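PDB 6H20: probable glutamine-binding lipoprotein GlnH (GLNBP) from Mycobacterium tuberculosis, which probably binds an acidic amino acid, aspartate above all, outside the membrane as a lipoprotein and thereby helps control glutamate metabolism through a protein kinase. Local coordinates for residues G6-P11 with V166-T171; V164-A167 with S172-R175; L195-L198 with E202-A205. All coordinates share one frame; numbering follows the deposited sequence.

Interaction 1 (G6-P11 with V166-T171); sequences GMEIMP and VARGTT. With ASN (asparagine), chain B.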
loop_
_atom_site.group_PDB
_atom_site.type_symbol
_atom_site.label_atom_id
_atom_site.label_comp_id
_atom_site.label_asym_id
_atom_site.label_seq_id
_atom_site.Cartn_x
_atom_site.Cartn_y
_atom_site.Cartn_z
ATOM N N GLY A 6 -16.933 11.128 -5.090
ATOM C CA GLY A 6 -15.998 10.632 -6.077
ATOM C C GLY A 6 -16.300 9.260 -6.641
ATOM O O GLY A 6 -15.428 8.676 -7.287
ATOM N N MET A 7 -17.503 8.739 -6.438
ATOM C CA MET A 7 -17.850 7.408 -6.922
ATOM C C MET A 7 -18.221 7.464 -8.399
ATOM O O MET A 7 -19.058 8.277 -8.814
ATOM C CB MET A 7 -19.026 6.878 -6.103
ATOM C CG MET A 7 -19.527 5.492 -6.468
ATOM S SD MET A 7 -20.860 5.022 -5.330
ATOM C CE MET A 7 -19.981 5.206 -3.784
ATOM N N GLU A 8 -17.606 6.598 -9.198
ATOM C CA GLU A 8 -17.807 6.597 -10.640
ATOM C C GLU A 8 -18.040 5.174 -11.115
ATOM O O GLU A 8 -17.223 4.288 -10.847
ATOM C CB GLU A 8 -16.569 7.158 -11.355
ATOM C CG GLU A 8 -16.162 8.536 -10.885
ATOM C CD GLU A 8 -14.791 8.951 -11.379
ATOM O OE1 GLU A 8 -14.267 8.315 -12.314
ATOM O OE2 GLU A 8 -14.237 9.912 -10.814
ATOM N N ILE A 9 -19.134 4.956 -11.833
ATOM C CA ILE A 9 -19.301 3.716 -12.584
ATOM C C ILE A 9 -18.522 3.840 -13.890
ATOM O O ILE A 9 -18.835 4.679 -14.743
ATOM C CB ILE A 9 -20.788 3.415 -12.829
ATOM C CG1 ILE A 9 -21.565 3.400 -11.507
ATOM C CG2 ILE A 9 -20.945 2.098 -13.582
ATOM C CD1 ILE A 9 -23.086 3.493 -11.669
ATOM N N MET A 10 -17.481 3.018 -14.047
ATOM C CA MET A 10 -16.583 3.162 -15.180
ATOM C C MET A 10 -17.247 2.665 -16.470
ATOM O O MET A 10 -18.146 1.822 -16.425
ATOM C CB MET A 10 -15.300 2.379 -14.907
ATOM C CG MET A 10 -14.414 3.055 -13.869
ATOM S SD MET A 10 -12.872 2.177 -13.514
ATOM C CE MET A 10 -12.762 1.056 -14.893
ATOM N N PRO A 11 -16.839 3.186 -17.629
ATOM C CA PRO A 11 -17.446 2.737 -18.900
ATOM C C PRO A 11 -17.108 1.282 -19.160
ATOM O O PRO A 11 -15.998 0.840 -18.830
ATOM C CB PRO A 11 -16.800 3.641 -19.964
ATOM C CG PRO A 11 -15.833 4.508 -19.279
ATOM C CD PRO A 11 -15.740 4.143 -17.828
ATOM N N VAL A 166 -13.207 -0.502 -6.601
ATOM C CA VAL A 166 -11.755 -0.344 -6.536
ATOM C C VAL A 166 -11.436 1.136 -6.409
ATOM O O VAL A 166 -12.157 1.991 -6.928
ATOM C CB VAL A 166 -11.012 -0.922 -7.764
ATOM C CG1 VAL A 166 -11.063 -2.444 -7.749
ATOM C CG2 VAL A 166 -11.589 -0.341 -9.036
ATOM N N ALA A 167 -10.331 1.442 -5.743
ATOM C CA ALA A 167 -9.868 2.823 -5.716
ATOM C C ALA A 167 -9.122 3.151 -7.001
ATOM O O ALA A 167 -8.402 2.312 -7.553
ATOM C CB ALA A 167 -8.957 3.068 -4.513
ATOM N N ARG A 168 -9.298 4.378 -7.481
ATOM C CA ARG A 168 -8.600 4.797 -8.682
ATOM C C ARG A 168 -7.097 4.855 -8.412
ATOM O O ARG A 168 -6.654 5.115 -7.288
ATOM C CB ARG A 168 -9.143 6.151 -9.154
ATOM C CG ARG A 168 -10.513 6.021 -9.818
ATOM C CD ARG A 168 -11.003 7.322 -10.446
ATOM N NE ARG A 168 -11.352 8.336 -9.453
ATOM C CZ ARG A 168 -12.488 8.363 -8.762
ATOM N NH1 ARG A 168 -13.404 7.414 -8.925
ATOM N NH2 ARG A 168 -12.708 9.348 -7.891
ATOM N N GLY A 169 -6.312 4.544 -9.438
ATOM C CA GLY A 169 -4.871 4.666 -9.304
ATOM C C GLY A 169 -4.203 3.468 -8.679
ATOM O O GLY A 169 -3.055 3.573 -8.221
ATOM N N THR A 170 -4.872 2.322 -8.645
ATOM C CA THR A 170 -4.336 1.169 -7.937
ATOM C C THR A 170 -4.069 0.012 -8.885
ATOM O O THR A 170 -4.661 -0.099 -9.965
ATOM C CB THR A 170 -5.305 0.689 -6.846
ATOM O OG1 THR A 170 -6.546 0.274 -7.445
ATOM C CG2 THR A 170 -5.549 1.785 -5.811
ATOM N N THR A 171 -3.172 -0.877 -8.451
ATOM C CA THR A 171 -2.971 -2.123 -9.177
ATOM C C THR A 171 -4.225 -2.970 -9.130
ATOM O O THR A 171 -4.453 -3.780 -10.037
ATOM C CB THR A 171 -1.847 -2.931 -8.521
ATOM O OG1 THR A 171 -2.178 -3.149 -7.143
ATOM C CG2 THR A 171 -0.470 -2.214 -8.647
HETATM N N ASN B . -1.252 -1.992 -3.144
HETATM C CA ASN B . -2.158 -1.580 -4.216
HETATM C C ASN B . -1.476 -0.532 -5.077
HETATM O O ASN B . -2.134 0.127 -5.903
HETATM C CB ASN B . -3.471 -1.042 -3.643
HETATM C CG ASN B . -3.295 0.261 -2.904
HETATM O OD1 ASN B . -2.195 0.650 -2.525
HETATM N ND2 ASN B . -4.389 0.966 -2.728
HETATM O OXT ASN B . -0.248 -0.350 -4.933
#

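Interaction 2 (V164-A167 with S172-R175); sequences VCVA and SLRR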
loop_
_atom_site.group_PDB
_atom_site.type_symbol
_atom_site.label_atom_id
_atom_site.label_comp_id
_atom_site.label_asym_id
_atom_site.label_seq_id
_atom_site.Cartn_x
_atom_site.Cartn_y
_atom_site.Cartn_z
ATOM N N VAL A 164 -18.232 -4.232 -8.522
ATOM C CA VAL A 164 -16.993 -4.410 -7.771
ATOM C C VAL A 164 -16.325 -3.053 -7.619
ATOM O O VAL A 164 -16.097 -2.356 -8.616
ATOM C CB VAL A 164 -16.059 -5.393 -8.494
ATOM C CG1 VAL A 164 -14.751 -5.540 -7.746
ATOM C CG2 VAL A 164 -16.744 -6.741 -8.664
ATOM N N CYS A 165 -15.992 -2.697 -6.381
ATOM C CA CYS A 165 -15.389 -1.407 -6.065
ATOM C C CYS A 165 -13.871 -1.503 -6.004
ATOM O O CYS A 165 -13.314 -2.431 -5.398
ATOM C CB CYS A 165 -15.921 -0.915 -4.720
ATOM S SG CYS A 165 -15.443 0.787 -4.295
ATOM N N VAL A 166 -13.207 -0.502 -6.601
ATOM C CA VAL A 166 -11.755 -0.344 -6.536
ATOM C C VAL A 166 -11.436 1.136 -6.409
ATOM O O VAL A 166 -12.157 1.991 -6.928
ATOM C CB VAL A 166 -11.012 -0.922 -7.764
ATOM C CG1 VAL A 166 -11.063 -2.444 -7.749
ATOM C CG2 VAL A 166 -11.589 -0.341 -9.036
ATOM N N ALA A 167 -10.331 1.442 -5.743
ATOM C CA ALA A 167 -9.868 2.823 -5.716
ATOM C C ALA A 167 -9.122 3.151 -7.001
ATOM O O ALA A 167 -8.402 2.312 -7.553
ATOM C CB ALA A 167 -8.957 3.068 -4.513
ATOM N N SER A 172 -5.062 -2.752 -8.107
ATOM C CA SER A 172 -6.276 -3.541 -7.934
ATOM C C SER A 172 -7.218 -3.342 -9.105
ATOM O O SER A 172 -7.816 -4.303 -9.607
ATOM C CB SER A 172 -6.968 -3.114 -6.640
ATOM O OG SER A 172 -6.036 -3.015 -5.585
ATOM N N LEU A 173 -7.354 -2.090 -9.554
ATOM C CA LEU A 173 -8.181 -1.784 -10.714
ATOM C C LEU A 173 -7.667 -2.518 -11.939
ATOM O O LEU A 173 -8.443 -3.123 -12.687
ATOM C CB LEU A 173 -8.170 -0.270 -10.943
ATOM C CG LEU A 173 -8.798 0.298 -12.216
ATOM C CD1 LEU A 173 -10.211 -0.225 -12.426
ATOM C CD2 LEU A 173 -8.786 1.828 -12.153
ATOM N N ARG A 174 -6.347 -2.503 -12.143
ATOM C CA ARG A 174 -5.772 -3.171 -13.305
ATOM C C ARG A 174 -6.097 -4.663 -13.318
ATOM O O ARG A 174 -6.400 -5.228 -14.376
ATOM C CB ARG A 174 -4.261 -2.928 -13.345
ATOM C CG ARG A 174 -3.539 -3.666 -14.460
ATOM C CD ARG A 174 -3.945 -3.170 -15.842
ATOM N NE ARG A 174 -3.220 -3.880 -16.900
ATOM C CZ ARG A 174 -3.476 -5.132 -17.269
ATOM N NH1 ARG A 174 -2.767 -5.703 -18.235
ATOM N NH2 ARG A 174 -4.442 -5.817 -16.674
ATOM N N ARG A 175 -6.091 -5.308 -12.149
ATOM C CA ARG A 175 -6.381 -6.741 -12.097
ATOM C C ARG A 175 -7.860 -7.030 -12.360
ATOM O O ARG A 175 -8.197 -8.005 -13.042
ATOM C CB ARG A 175 -5.946 -7.300 -10.741
ATOM C CG ARG A 175 -6.327 -8.762 -10.499
ATOM C CD ARG A 175 -5.681 -9.674 -11.531
ATOM N NE ARG A 175 -6.046 -11.080 -11.349
ATOM C CZ ARG A 175 -7.129 -11.651 -11.866
ATOM N NH1 ARG A 175 -7.984 -10.938 -12.594
ATOM N NH2 ARG A 175 -7.366 -12.938 -11.649
#

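Interaction 3 (L195-L198 with E202-A205); sequences LVAL and EIDA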
loop_
_atom_site.group_PDB
_atom_site.type_symbol
_atom_site.label_atom_id
_atom_site.label_comp_id
_atom_site.label_asym_id
_atom_site.label_seq_id
_atom_site.Cartn_x
_atom_site.Cartn_y
_atom_site.Cartn_z
ATOM N N LEU A 195 -15.864 0.659 1.400
ATOM C CA LEU A 195 -16.568 0.082 2.537
ATOM C C LEU A 195 -17.919 0.750 2.728
ATOM O O LEU A 195 -18.933 0.072 2.918
ATOM C CB LEU A 195 -15.713 0.188 3.800
ATOM C CG LEU A 195 -16.448 -0.275 5.054
ATOM C CD1 LEU A 195 -16.856 -1.741 4.918
ATOM C CD2 LEU A 195 -15.602 -0.056 6.293
ATOM N N VAL A 196 -17.958 2.080 2.649
ATOM C CA VAL A 196 -19.233 2.788 2.761
ATOM C C VAL A 196 -20.205 2.317 1.684
ATOM O O VAL A 196 -21.382 2.049 1.957
ATOM C CB VAL A 196 -19.015 4.311 2.706
ATOM C CG1 VAL A 196 -20.359 5.037 2.606
ATOM C CG2 VAL A 196 -18.252 4.765 3.935
ATOM N N ALA A 197 -19.725 2.210 0.444
ATOM C CA ALA A 197 -20.584 1.778 -0.653
ATOM C C ALA A 197 -21.160 0.390 -0.397
ATOM O O ALA A 197 -22.329 0.127 -0.707
ATOM C CB ALA A 197 -19.801 1.795 -1.963
ATOM N N LEU A 198 -20.355 -0.515 0.157
ATOM C CA LEU A 198 -20.850 -1.864 0.420
ATOM C C LEU A 198 -21.820 -1.858 1.591
ATOM O O LEU A 198 -22.851 -2.544 1.562
ATOM C CB LEU A 198 -19.674 -2.811 0.668
ATOM C CG LEU A 198 -19.993 -4.300 0.826
ATOM C CD1 LEU A 198 -20.828 -4.844 -0.332
ATOM C CD2 LEU A 198 -18.695 -5.082 0.951
ATOM N N GLU A 202 -24.549 -0.355 -2.329
ATOM C CA GLU A 202 -24.374 0.280 -3.627
ATOM C C GLU A 202 -23.410 -0.483 -4.516
ATOM O O GLU A 202 -23.246 -0.121 -5.690
ATOM C CB GLU A 202 -23.880 1.713 -3.436
ATOM C CG GLU A 202 -24.884 2.560 -2.687
ATOM C CD GLU A 202 -24.349 3.915 -2.303
ATOM O OE1 GLU A 202 -23.115 4.092 -2.267
ATOM O OE2 GLU A 202 -25.175 4.810 -2.022
ATOM N N ILE A 203 -22.778 -1.526 -3.975
ATOM C CA ILE A 203 -21.877 -2.411 -4.700
ATOM C C ILE A 203 -22.069 -3.813 -4.130
ATOM O O ILE A 203 -22.758 -4.014 -3.128
ATOM C CB ILE A 203 -20.398 -1.984 -4.549
ATOM C CG1 ILE A 203 -20.051 -1.921 -3.060
ATOM C CG2 ILE A 203 -20.137 -0.644 -5.242
ATOM C CD1 ILE A 203 -18.566 -1.743 -2.777
ATOM N N ASP A 204 -21.418 -4.792 -4.755
ATOM C CA ASP A 204 -21.536 -6.180 -4.322
ATOM C C ASP A 204 -20.271 -6.745 -3.695
ATOM O O ASP A 204 -20.360 -7.667 -2.870
ATOM C CB ASP A 204 -21.940 -7.055 -5.511
ATOM C CG ASP A 204 -23.225 -6.583 -6.142
ATOM O OD1 ASP A 204 -24.242 -6.535 -5.416
ATOM O OD2 ASP A 204 -23.207 -6.224 -7.339
ATOM N N ALA A 205 -19.105 -6.209 -4.042
ATOM C CA ALA A 205 -17.856 -6.712 -3.495
ATOM C C ALA A 205 -16.780 -5.651 -3.654
ATOM O O ALA A 205 -16.917 -4.705 -4.438
ATOM C CB ALA A 205 -17.424 -8.003 -4.199
#

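Interaction 1 (G6-P11 with V166-T171)
Glu8 and Arg168 make the closest backbone approach between 6-11 and 166-171, their CA atoms 9.6 Å apart, too far for backbone pairing, and the long Arg168 side chain bridges them. Its guanidinium grips Gly6 end-on, NH1 and NH2 both donating to its carbonyl oxygen. The bond from Arg168 NH2 to Gly6 O is 2.9 Å and uses a lone pair in the carbonyl plane, while NH1 comes almost along the C=O axis. The Glu8 carboxylate stacks on this guanidinium, the planes 6° apart. Glu8 OE2 sits over the centre of the face, 3.1 Å from Arg168 CZ. Its salt bridge to Arg168 NH1 (3.2 Å) is one of charge alone, the oxygen lying well out of the guanidinium plane, where no N-H points. Strand 8-9 is an antiparallel edge strand on 184-188, which runs parallel to 163-167; Ser187 OG also bonds Arg168 NH1. A type II turn from Ala167 to Thr170 leads into the amino-acid pocket of this solute-binding protein. Thr170 OG1, set between its backbone N and carbonyl carbon (chi1 62°), donates to Ala167 O at 2.8 Å and caps Leu173 N as the N-cap of helix 171-176. Thr171 N donates to the bound asparagine's O at 2.9 Å.

Interaction 2 (V164-A167 with S172-R175)
This is a buried apolar contact inside a beta-alpha-beta unit, where strand 163-167 meets the first turn of helix 171-176 before the chain returns as strand 184-188. Val166 and Leu173 bring the two backbones together, their CA atoms 5.7 Å apart, and no hydrogen bond crosses between the segments. The Val166 side chain points at the helix and divides its two methyls between neighbouring helical residues. CG2 meets the isobutyl group of Leu173, with Val166 CG2 lying 3.7 Å from Leu173 CD1 and 3.9 Å from Leu173 CB. The two side chains cross at about a right angle, the valine methyl meeting CD1 and CB of the leucine. The other methyl lies against the helix backbone: Val166 CG1 is 4.1 Å from Leu173 N, and it approaches Ser172 CB to 4.3 Å. The Leu173 torsion (chi1 171°) sends CG away from its own backbone N and carries CD1 to the valine. Ala167 adds a marginal contact through its carbonyl, with Ala167 O 4.3 Å from Leu173 CB.

Ser172 turns its hydroxyl to other work. Its OG is hydrogen-bonded to Thr208 OG1, and the residue belongs to the asparagine pocket, so the packing at Val166 lies directly behind a wall of the ligand site. Around this core, Trp191 of helix 191-199 touches Val166, Ala167 and Ser172, while Ile185 of strand 184-188 touches both Val166 and Leu173. Strand 163-167 runs parallel to 184-188 and to 205-207, and the disulfide from Cys165 to Cys194 ties it to helix 191-199.

Interaction 3 (L195-L198 with E202-A205)
Ala197, Leu198 and Ile203 carry most of this contact, a helix-to-strand connection in which the chain leaving helix 191-199 folds back against its last turn before entering strand 205-207 of the type 2 periplasmic-binding-protein fold. The turn is fastened by one backbone hydrogen bond, from Glu202 N to Ala197 O at 2.8 Å with an N-H...O angle of 158°. Ala197 therefore holds the connection by its carbonyl and packs against it by its methyl, Ala197 CB lying 3.8 Å from Ile203 CD1.

Ile203 is the wedge between the two helical residues. Its CG1 branch stands between the backbone N and the carbonyl carbon (chi1 56°), which directs it at the helix backbone: Ile203 CG1 comes to 3.5 Å from Leu198 N. The terminal methyl continues along the same side, and Ile203 CD1 reaches 3.8 Å from Leu198 CB, while CG2 lies more loosely against the Ala197 methyl.

Glu202 lies at the margin, its extended chain running alongside Ala197 so that Glu202 OE1 approaches Ala197 CB at 4.0 Å. Asp204, whose CB points away from the helix, forms a salt bridge with Arg163 of the parallel strand 163-167, just before its own strand begins. Leu198 touches Leu223 of strand 223-226. Leu198 also packs over the backbone of the departing chain, with Leu198 CD1 3.5 Å from Ile203 O and 3.8 Å from Asp204 O.

How the interactions relate
Interactions 2 and 3 are buried and mostly apolar, whereas interaction 1 lies at the surface and depends on charge and on a carbonyl gripped by an arginine. Interactions 1 and 2 share Val166 and Ala167 of strand 163-167, and Met10 SD packs on Leu173 CD1 at 3.7 Å. Interaction 3 lies on helix 191-199 but meets the same strand, where Cys165 N probably donates to Ala205 O and Cys165 CB packs on Ile203 CD1. Met7, from the N-terminal segment, reaches it too, with its CE beside Ala197 CB. Ligand-pocket residues occur in 166-171 and 172-175, while interaction 3 contains none.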